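Local coordinates for N-acetylmuramoyl-l-alanine amidase (Bartonella henselae, PDB 3NE8), which hydrolyses the amide bond between N-acetylmuramic acid and L-alanine in peptidoglycan, remodelling the cell wall during bacterial cell division, at the zinc ion site and the interface of chains A and B. Coordinates in Å, arbitrary orientation; residue numbers count along the deposited sequence, not the author numbering. Chains: chain A/B, N-acetylmuramoyl-l-alanine amidase.

Contact 1: the zinc ion site. Residues chain A 13, 17, 20, 28, 80, 82-84, 115, 190. With ZN (zinc ion), chain C.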
ATOM      1  N   HIS A  13     -14.936  20.991  12.132  1.00  8.46           N
ATOM      2  CA  HIS A  13     -15.592  22.099  12.832  1.00  8.92           C
ATOM      3  C   HIS A  13     -17.100  21.956  12.746  1.00  9.93           C
ATOM      4  O   HIS A  13     -17.588  20.838  12.581  1.00  9.70           O
ATOM      5  CB  HIS A  13     -15.029  23.442  12.350  1.00  9.83           C
ATOM      6  CG  HIS A  13     -13.538  23.419  12.301  1.00  9.71           C
ATOM      7  ND1 HIS A  13     -12.754  23.544  13.429  1.00 10.52           N
ATOM      8  CD2 HIS A  13     -12.692  23.131  11.284  1.00  9.63           C
ATOM      9  CE1 HIS A  13     -11.484  23.373  13.099  1.00 10.59           C
ATOM     10  NE2 HIS A  13     -11.419  23.121  11.802  1.00 10.29           N
ATOM     11  N   ASP A  17     -18.164  26.313  16.508  1.00 12.52           N
ATOM     12  CA  ASP A  17     -16.802  26.350  15.976  1.00 12.63           C
ATOM     13  C   ASP A  17     -16.845  26.624  14.469  1.00 11.18           C
ATOM     14  O   ASP A  17     -17.076  25.719  13.663  1.00 10.56           O
ATOM     15  CB  ASP A  17     -16.091  25.021  16.262  1.00 12.62           C
ATOM     16  CG  ASP A  17     -14.672  24.983  15.722  1.00 11.02           C
ATOM     17  OD1 ASP A  17     -14.158  26.025  15.270  1.00 12.08           O
ATOM     18  OD2 ASP A  17     -14.059  23.898  15.771  1.00 11.54           O
ATOM     19  N   ALA A  20     -11.483  28.316  10.557  1.00 11.33           N
ATOM     20  CA  ALA A  20     -10.807  29.460   9.945  1.00 11.17           C
ATOM     21  C   ALA A  20     -11.792  30.327   9.168  1.00 12.35           C
ATOM     22  O   ALA A  20     -12.834  29.858   8.712  1.00 12.61           O
ATOM     23  CB  ALA A  20      -9.697  28.978   9.036  1.00 13.57           C
ATOM     24  N   GLU A  28     -14.491  28.048   7.388  1.00  9.95           N
ATOM     25  CA  GLU A  28     -14.040  26.679   7.243  1.00  9.26           C
ATOM     26  C   GLU A  28     -15.169  25.674   7.477  1.00  9.54           C
ATOM     27  O   GLU A  28     -15.318  24.730   6.702  1.00  9.40           O
ATOM     28  CB  GLU A  28     -12.872  26.405   8.191  1.00  9.53           C
ATOM     29  CG  GLU A  28     -12.323  25.003   8.072  1.00  9.66           C
ATOM     30  CD  GLU A  28     -11.186  24.741   9.022  1.00 10.54           C
ATOM     31  OE1 GLU A  28     -10.887  25.604   9.877  1.00 11.43           O
ATOM     32  OE2 GLU A  28     -10.605  23.641   8.918  1.00  9.96           O
ATOM     33  N   SER A  80     -11.015  13.138   7.573  1.00  7.97           N
ATOM     34  CA  SER A  80     -11.401  14.404   8.174  1.00  7.93           C
ATOM     35  C   SER A  80     -10.988  15.524   7.235  1.00  8.49           C
ATOM     36  O   SER A  80      -9.833  15.586   6.787  1.00 10.19           O
ATOM     37  CB  SER A  80     -10.738  14.573   9.538  1.00  8.37           C
ATOM     38  OG  SER A  80     -11.258  15.708  10.227  1.00  9.22           O
ATOM     39  N   HIS A  82     -10.610  19.525   6.158  1.00  8.19           N
ATOM     40  CA  HIS A  82     -10.250  20.805   6.762  1.00  8.57           C
ATOM     41  C   HIS A  82      -9.820  21.844   5.745  1.00  8.87           C
ATOM     42  O   HIS A  82      -9.489  21.509   4.606  1.00 10.10           O
ATOM     43  CB  HIS A  82      -9.148  20.592   7.807  1.00  8.99           C
ATOM     44  CG  HIS A  82      -9.660  19.912   9.028  1.00  8.29           C
ATOM     45  ND1 HIS A  82     -10.032  20.610  10.154  1.00  9.32           N
ATOM     46  CD2 HIS A  82      -9.985  18.616   9.256  1.00  9.81           C
ATOM     47  CE1 HIS A  82     -10.529  19.765  11.042  1.00 10.47           C
ATOM     48  NE2 HIS A  82     -10.509  18.551  10.523  1.00 10.35           N
ATOM     49  N   ALA A  83      -9.854  23.103   6.172  1.00  9.18           N
ATOM     50  CA  ALA A  83      -9.331  24.220   5.396  1.00 10.33           C
ATOM     51  C   ALA A  83      -8.848  25.285   6.380  1.00 11.02           C
ATOM     52  O   ALA A  83      -9.476  26.329   6.566  1.00 12.28           O
ATOM     53  CB  ALA A  83     -10.391  24.773   4.459  1.00 12.39           C
ATOM     54  N   ASP A  84      -7.725  24.998   7.024  1.00 11.01           N
ATOM     55  CA  ASP A  84      -7.291  25.752   8.185  1.00 11.92           C
ATOM     56  C   ASP A  84      -6.449  26.972   7.877  1.00 12.66           C
ATOM     57  O   ASP A  84      -6.028  27.201   6.746  1.00 12.49           O
ATOM     58  CB  ASP A  84      -6.502  24.826   9.110  1.00 13.30           C
ATOM     59  CG  ASP A  84      -7.398  23.840   9.812  1.00 15.31           C
ATOM     60  OD1 ASP A  84      -8.229  24.297  10.624  1.00 16.37           O
ATOM     61  OD2 ASP A  84      -7.306  22.626   9.541  1.00 14.80           O
ATOM     62  N   GLU A 115      -5.652  22.527  16.114  1.00 14.56           N
ATOM     63  CA  GLU A 115      -6.834  21.783  15.705  1.00 14.38           C
ATOM     64  C   GLU A 115      -7.375  20.871  16.803  1.00 13.44           C
ATOM     65  O   GLU A 115      -8.574  20.580  16.843  1.00 13.89           O
ATOM     66  CB  GLU A 115      -6.555  21.017  14.411  1.00 14.94           C
ATOM     67  CG  GLU A 115      -6.452  21.958  13.229  1.00 15.73           C
ATOM     68  CD  GLU A 115      -7.744  22.711  13.052  1.00 15.81           C
ATOM     69  OE1 GLU A 115      -7.845  23.897  13.461  1.00 19.69           O
ATOM     70  OE2 GLU A 115      -8.692  22.081  12.557  1.00 12.34           O
ATOM     71  N   GLU A 190      -6.271  18.634   4.197  1.00 10.22           N
ATOM     72  CA  GLU A 190      -6.467  20.068   4.038  1.00 10.65           C
ATOM     73  C   GLU A 190      -6.742  20.289   2.568  1.00 11.69           C
ATOM     74  O   GLU A 190      -5.878  20.043   1.723  1.00 12.20           O
ATOM     75  CB  GLU A 190      -5.224  20.856   4.455  1.00 12.65           C
ATOM     76  CG  GLU A 190      -4.888  20.758   5.929  1.00 12.96           C
ATOM     77  CD  GLU A 190      -5.797  21.571   6.831  1.00 12.93           C
ATOM     78  OE1 GLU A 190      -6.610  22.381   6.334  1.00 11.99           O
ATOM     79  OE2 GLU A 190      -5.680  21.395   8.069  1.00 13.95           O
TER
HETATM   80 ZN    ZN C   1      -9.634  22.692  10.667  0.71  8.97          ZN

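Contact 2: the interface of chains A and B. Residues chain A 139, 142-143, 145-147, 149; chain B 143, 147, 226, 229-231, 233.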
ATOM      1  N   LEU A 139      -0.821  -4.064  17.905  1.00 19.31           N
ATOM      2  CA  LEU A 139      -0.678  -4.682  16.589  1.00 19.28           C
ATOM      3  C   LEU A 139      -1.728  -4.158  15.609  1.00 18.17           C
ATOM      4  O   LEU A 139      -1.407  -3.822  14.470  1.00 18.97           O
ATOM      5  CB  LEU A 139      -0.772  -6.205  16.687  1.00 19.35           C
ATOM      6  CG  LEU A 139       0.276  -6.891  17.566  1.00 27.51           C
ATOM      7  CD1 LEU A 139       0.011  -8.387  17.638  1.00 34.10           C
ATOM      8  CD2 LEU A 139       1.674  -6.615  17.038  1.00 30.78           C
ATOM      9  N   ARG A 142      -0.853  -0.846  14.372  1.00 12.29           N
ATOM     10  CA  ARG A 142       0.227  -0.828  13.389  1.00 13.46           C
ATOM     11  C   ARG A 142      -0.320  -1.143  11.997  1.00 12.00           C
ATOM     12  O   ARG A 142       0.046  -0.510  11.005  1.00 12.34           O
ATOM     13  CB  ARG A 142       1.331  -1.809  13.801  1.00 14.17           C
ATOM     14  CG  ARG A 142       2.635  -1.687  13.007  1.00 15.68           C
ATOM     15  CD  ARG A 142       3.691  -2.647  13.546  1.00 16.96           C
ATOM     16  NE  ARG A 142       3.270  -4.035  13.389  1.00 17.25           N
ATOM     17  CZ  ARG A 142       3.748  -5.058  14.091  1.00 22.43           C
ATOM     18  NH1 ARG A 142       4.682  -4.870  15.022  1.00 21.70           N
ATOM     19  NH2 ARG A 142       3.286  -6.279  13.863  1.00 28.43           N
ATOM     20  N   GLU A 143      -1.225  -2.107  11.942  1.00 13.64           N
ATOM     21  CA  GLU A 143      -1.888  -2.463  10.703  0.67 13.46           C
ATOM     22  C   GLU A 143      -2.711  -1.290  10.164  1.00 13.21           C
ATOM     23  O   GLU A 143      -2.647  -0.944   8.983  1.00 14.61           O
ATOM     24  CB  GLU A 143      -2.793  -3.656  10.966  0.67 18.01           C
ATOM     25  CG  GLU A 143      -3.289  -4.351   9.734  0.67 19.05           C
ATOM     26  CD  GLU A 143      -4.235  -5.472  10.075  0.67 22.24           C
ATOM     27  OE1 GLU A 143      -4.937  -5.366  11.104  0.67 23.82           O
ATOM     28  OE2 GLU A 143      -4.275  -6.460   9.321  0.67 15.43           O
ATOM     29  N   HIS A 145      -2.255   1.814  10.741  1.00 10.59           N
ATOM     30  CA  HIS A 145      -1.378   2.881  10.298  1.00  9.40           C
ATOM     31  C   HIS A 145      -0.828   2.617   8.894  1.00  9.34           C
ATOM     32  O   HIS A 145      -0.717   3.527   8.077  1.00 10.41           O
ATOM     33  CB  HIS A 145      -0.248   3.082  11.299  1.00 11.73           C
ATOM     34  CG  HIS A 145       0.453   4.386  11.131  1.00 11.48           C
ATOM     35  ND1 HIS A 145       1.816   4.488  10.977  1.00 13.95           N
ATOM     36  CD2 HIS A 145      -0.032   5.649  11.076  1.00 15.16           C
ATOM     37  CE1 HIS A 145       2.144   5.760  10.841  1.00 16.30           C
ATOM     38  NE2 HIS A 145       1.041   6.485  10.895  1.00 18.22           N
ATOM     39  N   ALA A 146      -0.483   1.368   8.618  1.00 10.27           N
ATOM     40  CA  ALA A 146      -0.024   1.007   7.279  1.00 10.54           C
ATOM     41  C   ALA A 146      -1.074   1.391   6.238  1.00 10.78           C
ATOM     42  O   ALA A 146      -0.750   1.925   5.182  1.00 11.13           O
ATOM     43  CB  ALA A 146       0.299  -0.477   7.197  1.00 12.35           C
ATOM     44  N   PHE A 147      -2.347   1.148   6.553  1.00  9.91           N
ATOM     45  CA  PHE A 147      -3.430   1.508   5.644  1.00  9.40           C
ATOM     46  C   PHE A 147      -3.584   3.020   5.516  1.00  8.66           C
ATOM     47  O   PHE A 147      -3.773   3.524   4.417  1.00 10.17           O
ATOM     48  CB  PHE A 147      -4.750   0.874   6.086  1.00  9.29           C
ATOM     49  CG  PHE A 147      -4.836  -0.598   5.815  1.00 10.78           C
ATOM     50  CD1 PHE A 147      -4.508  -1.103   4.566  1.00 14.46           C
ATOM     51  CD2 PHE A 147      -5.259  -1.479   6.794  1.00 13.50           C
ATOM     52  CE1 PHE A 147      -4.593  -2.467   4.310  1.00 16.82           C
ATOM     53  CE2 PHE A 147      -5.358  -2.840   6.545  1.00 14.87           C
ATOM     54  CZ  PHE A 147      -5.015  -3.335   5.299  1.00 14.67           C
ATOM     55  N   ILE A 149      -1.307   5.330   5.825  1.00 10.00           N
ATOM     56  CA  ILE A 149      -0.160   5.769   5.025  0.54  9.66           C
ATOM     57  C   ILE A 149      -0.388   5.467   3.540  1.00  9.37           C
ATOM     58  O   ILE A 149      -0.141   6.297   2.662  1.00 10.81           O
ATOM     59  CB  ILE A 149       1.152   5.065   5.502  0.54 10.75           C
ATOM     60  CG1 ILE A 149       1.557   5.511   6.916  0.54 11.06           C
ATOM     61  CG2 ILE A 149       2.298   5.327   4.534  0.54 10.63           C
ATOM     62  CD1 ILE A 149       1.888   6.985   7.034  0.54 15.04           C
TER
ATOM     63  N   GLU B 143      -1.474  -8.676   8.432  1.00 13.64           N
ATOM     64  CA  GLU B 143      -0.615  -7.535   8.187  0.67 13.46           C
ATOM     65  C   GLU B 143       0.423  -7.850   7.107  1.00 13.21           C
ATOM     66  O   GLU B 143       0.639  -7.077   6.172  1.00 14.61           O
ATOM     67  CB  GLU B 143       0.084  -7.169   9.488  0.67 18.01           C
ATOM     68  CG  GLU B 143       0.743  -5.823   9.489  0.67 19.05           C
ATOM     69  CD  GLU B 143       1.472  -5.566  10.781  0.67 22.24           C
ATOM     70  OE1 GLU B 143       1.957  -6.542  11.395  0.67 23.82           O
ATOM     71  OE2 GLU B 143       1.558  -4.394  11.187  0.67 15.43           O
ATOM     72  N   PHE B 147       1.069  -6.252   3.089  1.00  9.91           N
ATOM     73  CA  PHE B 147       2.348  -5.831   2.525  1.00  9.40           C
ATOM     74  C   PHE B 147       2.687  -6.602   1.254  1.00  8.66           C
ATOM     75  O   PHE B 147       3.150  -6.013   0.286  1.00 10.17           O
ATOM     76  CB  PHE B 147       3.474  -5.974   3.551  1.00  9.29           C
ATOM     77  CG  PHE B 147       3.453  -4.926   4.622  1.00 10.78           C
ATOM     78  CD1 PHE B 147       3.334  -3.584   4.292  1.00 14.46           C
ATOM     79  CD2 PHE B 147       3.569  -5.270   5.957  1.00 13.50           C
ATOM     80  CE1 PHE B 147       3.322  -2.610   5.283  1.00 16.82           C
ATOM     81  CE2 PHE B 147       3.570  -4.304   6.953  1.00 14.87           C
ATOM     82  CZ  PHE B 147       3.438  -2.969   6.612  1.00 14.67           C
ATOM     83  N   TYR B 226       7.943   3.324   1.842  1.00 12.83           N
ATOM     84  CA  TYR B 226       6.617   3.179   2.418  1.00 13.08           C
ATOM     85  C   TYR B 226       6.679   2.501   3.782  1.00 14.12           C
ATOM     86  O   TYR B 226       6.144   3.022   4.771  1.00 14.45           O
ATOM     87  CB  TYR B 226       5.739   2.381   1.451  1.00 13.62           C
ATOM     88  CG  TYR B 226       4.484   1.810   2.064  1.00 12.38           C
ATOM     89  CD1 TYR B 226       3.530   2.634   2.635  1.00 13.13           C
ATOM     90  CD2 TYR B 226       4.233   0.453   2.050  1.00 13.65           C
ATOM     91  CE1 TYR B 226       2.370   2.116   3.200  1.00 13.23           C
ATOM     92  CE2 TYR B 226       3.084  -0.068   2.604  1.00 14.58           C
ATOM     93  CZ  TYR B 226       2.160   0.766   3.180  1.00 14.42           C
ATOM     94  OH  TYR B 226       1.019   0.215   3.729  1.00 15.96           O
ATOM     95  N   LYS B 229       7.767   4.532   6.802  1.00 17.54           N
ATOM     96  CA  LYS B 229       6.862   5.573   7.280  1.00 18.35           C
ATOM     97  C   LYS B 229       5.936   5.064   8.390  1.00 16.00           C
ATOM     98  O   LYS B 229       5.328   5.860   9.105  1.00 18.35           O
ATOM     99  CB  LYS B 229       5.994   6.099   6.135  1.00 21.64           C
ATOM    100  CG  LYS B 229       6.695   6.982   5.121  1.00 22.36           C
ATOM    101  CD  LYS B 229       5.673   7.488   4.109  1.00 32.25           C
ATOM    102  CE  LYS B 229       6.228   8.568   3.203  1.00 38.92           C
ATOM    103  NZ  LYS B 229       5.133   9.171   2.383  1.00 41.26           N
ATOM    104  N   ILE B 230       5.828   3.747   8.526  1.00 13.91           N
ATOM    105  CA  ILE B 230       4.821   3.143   9.406  1.00 15.37           C
ATOM    106  C   ILE B 230       5.281   3.088  10.863  1.00 15.12           C
ATOM    107  O   ILE B 230       6.454   2.828  11.141  1.00 19.06           O
ATOM    108  CB  ILE B 230       4.406   1.756   8.874  1.00 14.16           C
ATOM    109  CG1 ILE B 230       3.937   1.905   7.421  1.00 14.24           C
ATOM    110  CG2 ILE B 230       3.324   1.131   9.749  1.00 14.53           C
ATOM    111  CD1 ILE B 230       3.716   0.609   6.694  1.00 15.09           C
HETATM  112  N   MSE B 231       4.361   3.335  11.786  1.00 15.40           N
HETATM  113  CA  MSE B 231       4.707   3.443  13.199  1.00 17.33           C
HETATM  114  C   MSE B 231       5.168   2.121  13.799  1.00 19.52           C
HETATM  115  O   MSE B 231       4.855   1.042  13.292  1.00 18.46           O
HETATM  116  CB  MSE B 231       3.503   3.934  13.996  1.00 18.37           C
HETATM  117  CG  MSE B 231       2.351   2.935  14.039  1.00 21.56           C
HETATM  118 SE   MSE B 231       0.951   3.412  15.300  0.53 24.51          SE
HETATM  119  CE  MSE B 231       0.572   5.206  14.635  1.00 24.08           C
ATOM    120  N   PRO B 233       4.574   0.770  17.406  1.00 25.05           N
ATOM    121  CA  PRO B 233       3.831   1.029  18.646  1.00 29.43           C
ATOM    122  C   PRO B 233       4.136   0.098  19.820  1.00 29.21           C
ATOM    123  O   PRO B 233       3.593   0.318  20.905  1.00 29.50           O
ATOM    124  CB  PRO B 233       2.364   0.833  18.224  1.00 30.34           C
ATOM    125  CG  PRO B 233       2.391   0.436  16.748  1.00 29.83           C
ATOM    126  CD  PRO B 233       3.781  -0.027  16.458  1.00 25.61           C
TER

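Contact 1: the zinc ion site
This is the zinc site of the amidase. The metal has a distorted six-coordinate shell. The braced part comprises A:His13, A:His82 and A:Glu28. A:His13 bonds ZN through NE2 at 2.2 Å, and A:His82 uses the other ring nitrogen, ND1, also 2.2 Å from ZN. Each imidazole is fixed in rotation by its second nitrogen. ND1 of A:His13 donates in the ring plane to the carboxylate OD2 of A:Asp17 at 2.7 Å, meeting that oxygen from above the carboxylate plane. This contact could make the imidazole a stronger donor to the metal. NE2 of A:His82 donates in plane to the hydroxyl of A:Ser80, though less straight (132° at H). A:Glu28 reaches in fully extended, CG anti to the backbone N (chi1 -179°). Its OE2 binds ZN at 2.2 Å and also takes the N-H of A:Ala83 from above the carboxylate plane. OE1 receives the A:Ala20 N-H on its anti lone pair. The other side is looser. A:Asp84 chelates unevenly: OD1 lies 2.1 Å from ZN, OD2 a long 2.6 Å. A:Glu115, bent at chi2 (-60°), binds through OE2 roughly opposite A:Glu28, without comparable bracing seen. ZN is partly occupied, and waters on it may go unseen. A:Glu190, probably the catalytic glutamate, accepts the A:Asp84 N-H on OE1. The site supplies the hydrolytic metal. Its capping by A:Glu115 of helix 106-116 suggests a switched-off state.

Contact 2: the interface of chains A and B
A two-fold symmetric interface between identical chains joins the deposited dimer, although the structure alone does not establish that this dimer forms in the cell. In this patch the C-terminal tail of chain B lies along helix 135-161 of chain A, and the same helix of chain B adds a charged contact. About 480 Å² of protein surface is hidden here. A:Arg142 leaves its helix with CG anti to the backbone N and bends at chi3 (63°). Its guanidinium grips B:Glu143 side-on. NE meets OE2 at 2.8 Å and NH2 meets OE1 at 2.8 Å, both on syn lone pairs. The two planes are only 20° apart, so this salt bridge is nearly flat. Bidentate pairing fixes the rotation of the carboxylate. Farther along the helix, B:Tyr226 gives its hydroxyl to the carbonyl O of A:Ala146 at 2.9 Å, approaching from above the carbonyl plane. CG2 of A:Ile149 packs against CE1 of the B:Tyr226 ring at 3.5 Å, crossing it obliquely, with CD1 as near. The methyl of A:Ala146 is met by CD1 of B:Ile230. A:His145 accepts the backbone N-H of B:Met231 on ND1 at 2.9 Å, which suggests that its proton sits on NE2. B:Met231, a selenomethionine, bends back at chi3 (55°) to place CE over one face of that imidazole, 3.7 Å from the ring centroid of A:His145.

The centres of the C-alpha atoms of contact 1 and contact 2 lie about 26 Å apart, and the two share no residue. Contact 1 draws on strand 77-82, the first turn of helix 28-45, the end of helix 106-116, strand 186-190 and the loops holding A:His13 and A:Asp84. Contact 2 uses helix 135-161 and the end of helix 206-227 with the tail after it. The interface therefore does not build the metal site, and the zinc ligands seen at contact 1 come from chain A. Each chain of the dimer carries its own zinc site. Direct coupling is not evident from the coordinates.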